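Local coordinates for protein glyoxalase-related enzyme, AraC type (Clostridium phytofermentans, PDB 3BT3) that is of unknown function but is related to glyoxalases of the VOC superfamily and probably belongs to a DNA-binding transcription regulator of AraC type, at residues Met32-Lys37 against Thr133-Ile138; Gly61-Tyr66 against Arg79-Phe84. One frame throughout, in Å; residues are numbered along the deposited sequence.

Contact 1. Residues Met32-Lys37 against Thr133-Ile138; sequences MDKTVK and TTDGCI
Asp135 OD1 takes the hydroxyl of Thr35 at 2.6 Å, Thr35 OG1 donating to the syn lone pair of the carboxylate, the side that faces OD2. The two side chains meet at about a right angle, and the Thr35 methyl CG2 also lies against OD1. Asp135 OD1 and Thr35 OG1 each have a further partner in strand 26-29: Tyr27 OH bonds to Asp135 OD1, and Thr29 OG1 to Thr35 OG1. One helical residue earlier, Lys34 leaves the backbone with CG anti to N (chi1 178°), then bends at chi3 and chi4. Lys34 NZ donates to Thr134 OG1 at 2.8 Å and forms a long salt bridge, 3.9 Å, to Asp135 OD2. At that range the ammonium may add a modest electrostatic pull on the OD2 side of the carboxylate. Thr134 and Asp135 are the middle residues of a type I turn, Thr133 to Gly136, in the hairpin between antiparallel strands 126-132 and 138-144. Thr133 OG1 accepts from Asp135 N at 3.1 Å, an ST turn at the start of the type I turn. Apolar contact is slight by comparison: Thr134 CG2 lies 3.5 Å from Lys34 NZ and 4.0 Å from Thr35 CA.

Contact 2. Residues Gly61-Tyr66 against Arg79-Phe84; sequences GCVFDY and RGFHLF
Val63 sits across from Phe81 and next to Leu83 on one face of an antiparallel strand pair, and here the packing is close. Val63 CG1, anti to the carbonyl carbon (chi1 -68°), meets Leu83 CD1 at 3.7 Å, the two side chains crossing at about a right angle. Val63 CG2 reaches Phe81 CB at 3.8 Å and lies at the edge of that ring. The backbones are joined at the hydrogen-bonded pairs Gly61-Leu83 and Val63-Phe81, the shortest bond being Leu83 N to Gly61 O at 2.7 Å. In that bond the donor stands 45° out of the carbonyl plane, whereas Gly61 N meets Leu83 O in plane, on a lone pair. Between them the non-hydrogen-bonded pair Cys62-His82 turns its side chains to the other face, with Cys62 CB only 3.2 Å from Phe81 O. Buried Gly80 closes the tight part, its CA making a CA-H...O contact to Val63 O at 3.1 Å.

Asp65, Tyr66 and Arg79, all partly exposed, form the looser end. Arg79 N donates to Tyr66 OH at 3.2 Å, and Arg79 CG lies in the tyrosine ring plane, at its edge, 3.6 Å from Tyr66 CE2. Val20 and Arg21 of the second subunit pack on this end, and Phe95 of that subunit meets His82 edge-to-face.

Strands 58-64 and 81-85 are the central pair of a four-stranded sheet of order 1-4-3-2, consistent with a module of the VOC fold; strands 46-52 and 26-29 flank them, and helix 32-41 covers the Val63-Leu83 face through Met32, Val36 and Phe39.

Helix 32-41 is the element the two contacts share: in contact 1 Lys34 and Thr35 meet the hairpin of the other sheet, while Met32 and Val36 pack on the strand pair of contact 2. The nearest packing contact is Met32 CE to Gly61 N at 3.3 Å; Val36 CG2 lies 3.7 Å from Leu83 CD1 and 4.0 Å from Val63 CG1. The contact centres are about 12 Å apart, and contact 2 is nested inside the chain loop that contact 1 closes. Contact 2 pairs the two inner strands of one sheet, whereas contact 1 joins helix 32-41 to the turn between strands 126-132 and 138-144 of the second; two four-stranded sheets of this order are consistent with the paired modules of the VOC superfamily.

Contact 1. Residues Met32-Lys37 against Thr133-Ile138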
ATOM      1  N   MET A  32     -16.127  -3.297   8.043  1.00 27.13           N
ATOM      2  CA  MET A  32     -15.215  -4.307   7.502  1.00 26.01           C
ATOM      3  C   MET A  32     -15.868  -5.507   6.809  1.00 26.52           C
ATOM      4  O   MET A  32     -15.451  -5.898   5.715  1.00 27.97           O
ATOM      5  CB  MET A  32     -14.270  -4.784   8.621  1.00 22.57           C
ATOM      6  CG  MET A  32     -12.875  -5.173   8.144  1.00 20.13           C
ATOM      7  SD  MET A  32     -11.635  -5.127   9.486  1.00 16.08           S
ATOM      8  CE  MET A  32     -11.619  -6.671   9.838  1.00 12.58           C
ATOM      9  N   ASP A  33     -16.877  -6.101   7.439  1.00 26.26           N
ATOM     10  CA  ASP A  33     -17.566  -7.239   6.852  1.00 26.39           C
ATOM     11  C   ASP A  33     -18.078  -6.945   5.447  1.00 28.21           C
ATOM     12  O   ASP A  33     -17.867  -7.742   4.528  1.00 28.03           O
ATOM     13  CB  ASP A  33     -18.726  -7.658   7.743  1.00 29.10           C
ATOM     14  CG  ASP A  33     -18.275  -8.493   8.920  1.00 32.96           C
ATOM     15  OD1 ASP A  33     -17.923  -9.673   8.703  1.00 33.81           O
ATOM     16  OD2 ASP A  33     -18.261  -7.968  10.055  1.00 33.20           O
ATOM     17  N   LYS A  34     -18.739  -5.801   5.273  1.00 27.98           N
ATOM     18  CA  LYS A  34     -19.266  -5.439   3.959  1.00 29.18           C
ATOM     19  C   LYS A  34     -18.126  -5.260   2.947  1.00 27.92           C
ATOM     20  O   LYS A  34     -18.259  -5.647   1.784  1.00 26.92           O
ATOM     21  CB  LYS A  34     -20.111  -4.155   4.043  1.00 31.36           C
ATOM     22  CG  LYS A  34     -20.649  -3.681   2.688  1.00 32.62           C
ATOM     23  CD  LYS A  34     -21.678  -2.558   2.818  1.00 37.30           C
ATOM     24  CE  LYS A  34     -21.029  -1.215   3.119  1.00 40.34           C
ATOM     25  NZ  LYS A  34     -20.224  -0.697   1.968  1.00 40.81           N
ATOM     26  N   THR A  35     -17.014  -4.678   3.399  1.00 25.51           N
ATOM     27  CA  THR A  35     -15.848  -4.454   2.547  1.00 24.91           C
ATOM     28  C   THR A  35     -15.249  -5.783   2.110  1.00 25.21           C
ATOM     29  O   THR A  35     -14.920  -5.975   0.944  1.00 25.92           O
ATOM     30  CB  THR A  35     -14.780  -3.648   3.287  1.00 24.98           C
ATOM     31  OG1 THR A  35     -15.291  -2.339   3.553  1.00 24.89           O
ATOM     32  CG2 THR A  35     -13.499  -3.541   2.459  1.00 21.90           C
ATOM     33  N   VAL A  36     -15.131  -6.702   3.057  1.00 25.35           N
ATOM     34  CA  VAL A  36     -14.589  -8.024   2.778  1.00 25.79           C
ATOM     35  C   VAL A  36     -15.491  -8.815   1.823  1.00 26.95           C
ATOM     36  O   VAL A  36     -14.997  -9.550   0.967  1.00 26.80           O
ATOM     37  CB  VAL A  36     -14.409  -8.816   4.093  1.00 25.00           C
ATOM     38  CG1 VAL A  36     -14.247 -10.291   3.809  1.00 24.91           C
ATOM     39  CG2 VAL A  36     -13.202  -8.299   4.839  1.00 20.93           C
ATOM     40  N   LYS A  37     -16.806  -8.669   1.971  1.00 27.63           N
ATOM     41  CA  LYS A  37     -17.743  -9.387   1.114  1.00 28.37           C
ATOM     42  C   LYS A  37     -17.627  -8.858  -0.304  1.00 27.50           C
ATOM     43  O   LYS A  37     -17.755  -9.604  -1.275  1.00 27.58           O
ATOM     44  CB  LYS A  37     -19.178  -9.223   1.621  1.00 29.83           C
ATOM     45  CG  LYS A  37     -19.545 -10.213   2.709  1.00 37.54           C
ATOM     46  CD  LYS A  37     -20.893  -9.887   3.347  1.00 41.64           C
ATOM     47  CE  LYS A  37     -21.385 -11.019   4.264  1.00 44.08           C
ATOM     48  NZ  LYS A  37     -20.438 -11.343   5.380  1.00 47.19           N
ATOM     49  N   THR A 133     -14.715   0.979  -5.128  1.00 27.64           N
ATOM     50  CA  THR A 133     -15.128  -0.053  -4.179  1.00 27.86           C
ATOM     51  C   THR A 133     -16.445   0.295  -3.523  1.00 27.70           C
ATOM     52  O   THR A 133     -16.974   1.387  -3.722  1.00 26.57           O
ATOM     53  CB  THR A 133     -14.092  -0.260  -3.052  1.00 28.05           C
ATOM     54  OG1 THR A 133     -14.067   0.892  -2.189  1.00 27.59           O
ATOM     55  CG2 THR A 133     -12.727  -0.484  -3.638  1.00 27.43           C
ATOM     56  N   THR A 134     -16.958  -0.639  -2.726  1.00 29.53           N
ATOM     57  CA  THR A 134     -18.221  -0.444  -2.017  1.00 31.75           C
ATOM     58  C   THR A 134     -18.067   0.678  -1.002  1.00 32.39           C
ATOM     59  O   THR A 134     -19.053   1.210  -0.509  1.00 33.81           O
ATOM     60  CB  THR A 134     -18.667  -1.729  -1.253  1.00 31.94           C
ATOM     61  OG1 THR A 134     -19.981  -1.540  -0.717  1.00 33.94           O
ATOM     62  CG2 THR A 134     -17.724  -2.025  -0.095  1.00 32.50           C
ATOM     63  N   ASP A 135     -16.824   1.033  -0.696  1.00 32.64           N
ATOM     64  CA  ASP A 135     -16.553   2.083   0.275  1.00 32.66           C
ATOM     65  C   ASP A 135     -16.285   3.430  -0.376  1.00 32.27           C
ATOM     66  O   ASP A 135     -16.144   4.432   0.313  1.00 31.02           O
ATOM     67  CB  ASP A 135     -15.357   1.683   1.140  1.00 33.63           C
ATOM     68  CG  ASP A 135     -15.615   0.415   1.928  1.00 36.98           C
ATOM     69  OD1 ASP A 135     -14.869  -0.574   1.761  1.00 35.49           O
ATOM     70  OD2 ASP A 135     -16.582   0.411   2.715  1.00 39.04           O
ATOM     71  N   GLY A 136     -16.196   3.446  -1.703  1.00 32.64           N
ATOM     72  CA  GLY A 136     -15.943   4.691  -2.402  1.00 32.30           C
ATOM     73  C   GLY A 136     -14.523   4.934  -2.899  1.00 32.06           C
ATOM     74  O   GLY A 136     -14.327   5.808  -3.736  1.00 32.52           O
ATOM     75  N   CYS A 137     -13.538   4.184  -2.407  1.00 30.18           N
ATOM     76  CA  CYS A 137     -12.157   4.377  -2.850  1.00 30.92           C
ATOM     77  C   CYS A 137     -11.995   3.897  -4.271  1.00 29.47           C
ATOM     78  O   CYS A 137     -12.798   3.103  -4.776  1.00 28.69           O
ATOM     79  CB  CYS A 137     -11.149   3.579  -2.021  1.00 33.29           C
ATOM     80  SG  CYS A 137     -11.618   3.182  -0.370  1.00 44.80           S
ATOM     81  N   ILE A 138     -10.913   4.359  -4.886  1.00 27.22           N
ATOM     82  CA  ILE A 138     -10.572   3.999  -6.246  1.00 24.90           C
ATOM     83  C   ILE A 138      -9.410   3.016  -6.269  1.00 24.25           C
ATOM     84  O   ILE A 138      -8.405   3.209  -5.578  1.00 24.56           O
ATOM     85  CB  ILE A 138     -10.140   5.241  -7.072  1.00 24.43           C
ATOM     86  CG1 ILE A 138     -11.260   6.287  -7.097  1.00 25.19           C
ATOM     87  CG2 ILE A 138      -9.741   4.814  -8.470  1.00 21.58           C
ATOM     88  CD1 ILE A 138     -12.601   5.759  -7.569  1.00 25.20           C
TER

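Contact 2. Residues Gly61-Tyr66 against Arg79-Phe84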
ATOM      1  N   GLY A  61      -8.295  -6.488   9.940  1.00 22.58           N
ATOM      2  CA  GLY A  61      -8.457  -7.638   9.080  1.00 22.41           C
ATOM      3  C   GLY A  61      -7.670  -7.430   7.807  1.00 23.53           C
ATOM      4  O   GLY A  61      -6.844  -6.518   7.725  1.00 23.43           O
ATOM      5  N   CYS A  62      -7.902  -8.272   6.809  1.00 22.87           N
ATOM      6  CA  CYS A  62      -7.198  -8.089   5.564  1.00 27.43           C
ATOM      7  C   CYS A  62      -7.818  -8.872   4.440  1.00 26.94           C
ATOM      8  O   CYS A  62      -8.633  -9.765   4.666  1.00 28.24           O
ATOM      9  CB  CYS A  62      -5.729  -8.475   5.724  1.00 29.39           C
ATOM     10  SG  CYS A  62      -5.483 -10.185   6.149  1.00 46.01           S
ATOM     11  N   VAL A  63      -7.445  -8.497   3.223  1.00 25.76           N
ATOM     12  CA  VAL A  63      -7.914  -9.162   2.024  1.00 26.86           C
ATOM     13  C   VAL A  63      -6.703  -9.403   1.129  1.00 28.41           C
ATOM     14  O   VAL A  63      -5.762  -8.617   1.115  1.00 28.76           O
ATOM     15  CB  VAL A  63      -8.978  -8.313   1.269  1.00 25.59           C
ATOM     16  CG1 VAL A  63     -10.237  -8.244   2.095  1.00 22.67           C
ATOM     17  CG2 VAL A  63      -8.452  -6.904   0.991  1.00 23.56           C
ATOM     18  N   PHE A  64      -6.725 -10.504   0.396  1.00 30.55           N
ATOM     19  CA  PHE A  64      -5.628 -10.851  -0.484  1.00 32.44           C
ATOM     20  C   PHE A  64      -6.176 -11.563  -1.705  1.00 33.94           C
ATOM     21  O   PHE A  64      -7.255 -12.174  -1.646  1.00 30.96           O
ATOM     22  CB  PHE A  64      -4.616 -11.736   0.252  1.00 34.53           C
ATOM     23  CG  PHE A  64      -5.189 -12.456   1.443  1.00 37.04           C
ATOM     24  CD1 PHE A  64      -6.067 -13.523   1.277  1.00 38.82           C
ATOM     25  CD2 PHE A  64      -4.868 -12.050   2.736  1.00 38.46           C
ATOM     26  CE1 PHE A  64      -6.623 -14.179   2.381  1.00 40.31           C
ATOM     27  CE2 PHE A  64      -5.415 -12.695   3.845  1.00 40.54           C
ATOM     28  CZ  PHE A  64      -6.297 -13.762   3.668  1.00 39.52           C
ATOM     29  N   ASP A  65      -5.434 -11.472  -2.810  1.00 35.20           N
ATOM     30  CA  ASP A  65      -5.854 -12.081  -4.061  1.00 38.66           C
ATOM     31  C   ASP A  65      -5.755 -13.603  -4.100  1.00 39.47           C
ATOM     32  O   ASP A  65      -6.522 -14.247  -4.803  1.00 39.85           O
ATOM     33  CB  ASP A  65      -5.087 -11.462  -5.236  1.00 40.35           C
ATOM     34  CG  ASP A  65      -3.580 -11.514  -5.049  1.00 44.87           C
ATOM     35  OD1 ASP A  65      -3.048 -10.829  -4.141  1.00 46.29           O
ATOM     36  OD2 ASP A  65      -2.925 -12.247  -5.817  1.00 46.05           O
ATOM     37  N   TYR A  66      -4.833 -14.181  -3.338  1.00 42.35           N
ATOM     38  CA  TYR A  66      -4.680 -15.638  -3.303  1.00 46.50           C
ATOM     39  C   TYR A  66      -5.609 -16.304  -2.284  1.00 49.33           C
ATOM     40  O   TYR A  66      -6.331 -15.621  -1.562  1.00 46.74           O
ATOM     41  CB  TYR A  66      -3.216 -16.015  -3.014  1.00 46.68           C
ATOM     42  CG  TYR A  66      -2.478 -15.064  -2.094  1.00 47.45           C
ATOM     43  CD1 TYR A  66      -2.386 -15.306  -0.721  1.00 46.82           C
ATOM     44  CD2 TYR A  66      -1.877 -13.907  -2.601  1.00 48.43           C
ATOM     45  CE1 TYR A  66      -1.708 -14.412   0.130  1.00 48.17           C
ATOM     46  CE2 TYR A  66      -1.205 -13.011  -1.765  1.00 49.40           C
ATOM     47  CZ  TYR A  66      -1.123 -13.265  -0.405  1.00 49.18           C
ATOM     48  OH  TYR A  66      -0.474 -12.358   0.407  1.00 50.17           O
ATOM     49  N   ARG A  79       0.814  -9.382   0.234  1.00 48.18           N
ATOM     50  CA  ARG A  79       0.638  -8.343  -0.769  1.00 46.23           C
ATOM     51  C   ARG A  79      -0.819  -7.921  -0.956  1.00 43.33           C
ATOM     52  O   ARG A  79      -1.202  -7.467  -2.029  1.00 43.38           O
ATOM     53  CB  ARG A  79       1.209  -8.796  -2.115  1.00 48.23           C
ATOM     54  CG  ARG A  79       0.445  -9.929  -2.766  1.00 51.49           C
ATOM     55  CD  ARG A  79       0.653  -9.876  -4.265  1.00 55.09           C
ATOM     56  NE  ARG A  79       2.071  -9.878  -4.599  1.00 56.98           N
ATOM     57  CZ  ARG A  79       2.754 -10.960  -4.959  1.00 59.01           C
ATOM     58  NH1 ARG A  79       2.145 -12.139  -5.041  1.00 57.53           N
ATOM     59  NH2 ARG A  79       4.051 -10.865  -5.223  1.00 58.82           N
ATOM     60  N   GLY A  80      -1.634  -8.081   0.081  1.00 40.22           N
ATOM     61  CA  GLY A  80      -3.023  -7.673  -0.022  1.00 37.39           C
ATOM     62  C   GLY A  80      -3.211  -6.320   0.642  1.00 33.58           C
ATOM     63  O   GLY A  80      -2.284  -5.510   0.677  1.00 34.93           O
ATOM     64  N   PHE A  81      -4.408  -6.064   1.156  1.00 30.13           N
ATOM     65  CA  PHE A  81      -4.683  -4.809   1.853  1.00 28.35           C
ATOM     66  C   PHE A  81      -4.920  -5.088   3.331  1.00 26.83           C
ATOM     67  O   PHE A  81      -5.559  -6.078   3.686  1.00 26.35           O
ATOM     68  CB  PHE A  81      -5.939  -4.133   1.295  1.00 29.51           C
ATOM     69  CG  PHE A  81      -5.751  -3.497  -0.050  1.00 30.80           C
ATOM     70  CD1 PHE A  81      -5.236  -2.208  -0.161  1.00 31.10           C
ATOM     71  CD2 PHE A  81      -6.092  -4.187  -1.212  1.00 31.03           C
ATOM     72  CE1 PHE A  81      -5.063  -1.612  -1.412  1.00 31.61           C
ATOM     73  CE2 PHE A  81      -5.921  -3.604  -2.468  1.00 31.22           C
ATOM     74  CZ  PHE A  81      -5.407  -2.312  -2.567  1.00 31.49           C
ATOM     75  N   HIS A  82      -4.380  -4.235   4.192  1.00 26.43           N
ATOM     76  CA  HIS A  82      -4.616  -4.361   5.624  1.00 25.43           C
ATOM     77  C   HIS A  82      -5.881  -3.533   5.793  1.00 24.53           C
ATOM     78  O   HIS A  82      -5.972  -2.450   5.227  1.00 24.68           O
ATOM     79  CB  HIS A  82      -3.501  -3.715   6.444  1.00 25.70           C
ATOM     80  CG  HIS A  82      -2.224  -4.492   6.461  1.00 28.05           C
ATOM     81  ND1 HIS A  82      -1.103  -4.103   5.758  1.00 27.36           N
ATOM     82  CD2 HIS A  82      -1.887  -5.633   7.110  1.00 26.70           C
ATOM     83  CE1 HIS A  82      -0.131  -4.972   5.973  1.00 27.86           C
ATOM     84  NE2 HIS A  82      -0.580  -5.908   6.790  1.00 27.78           N
ATOM     85  N   LEU A  83      -6.854  -4.039   6.539  1.00 25.17           N
ATOM     86  CA  LEU A  83      -8.100  -3.304   6.757  1.00 24.77           C
ATOM     87  C   LEU A  83      -8.195  -2.814   8.203  1.00 26.09           C
ATOM     88  O   LEU A  83      -8.066  -3.606   9.142  1.00 24.42           O
ATOM     89  CB  LEU A  83      -9.304  -4.197   6.444  1.00 23.65           C
ATOM     90  CG  LEU A  83      -9.302  -4.897   5.074  1.00 22.74           C
ATOM     91  CD1 LEU A  83     -10.355  -6.003   5.055  1.00 21.31           C
ATOM     92  CD2 LEU A  83      -9.574  -3.891   3.974  1.00 15.57           C
ATOM     93  N   PHE A  84      -8.417  -1.510   8.360  1.00 25.86           N
ATOM     94  CA  PHE A  84      -8.549  -0.854   9.661  1.00 25.71           C
ATOM     95  C   PHE A  84      -9.885  -0.105   9.717  1.00 28.82           C
ATOM     96  O   PHE A  84     -10.392   0.345   8.688  1.00 29.05           O
ATOM     97  CB  PHE A  84      -7.424   0.172   9.860  1.00 24.91           C
ATOM     98  CG  PHE A  84      -6.049  -0.417   9.848  1.00 27.43           C
ATOM     99  CD1 PHE A  84      -5.549  -1.078  10.969  1.00 27.78           C
ATOM    100  CD2 PHE A  84      -5.256  -0.332   8.711  1.00 26.46           C
ATOM    101  CE1 PHE A  84      -4.271  -1.647  10.958  1.00 25.18           C
ATOM    102  CE2 PHE A  84      -3.980  -0.896   8.691  1.00 27.91           C
ATOM    103  CZ  PHE A  84      -3.488  -1.557   9.818  1.00 26.27           C
TER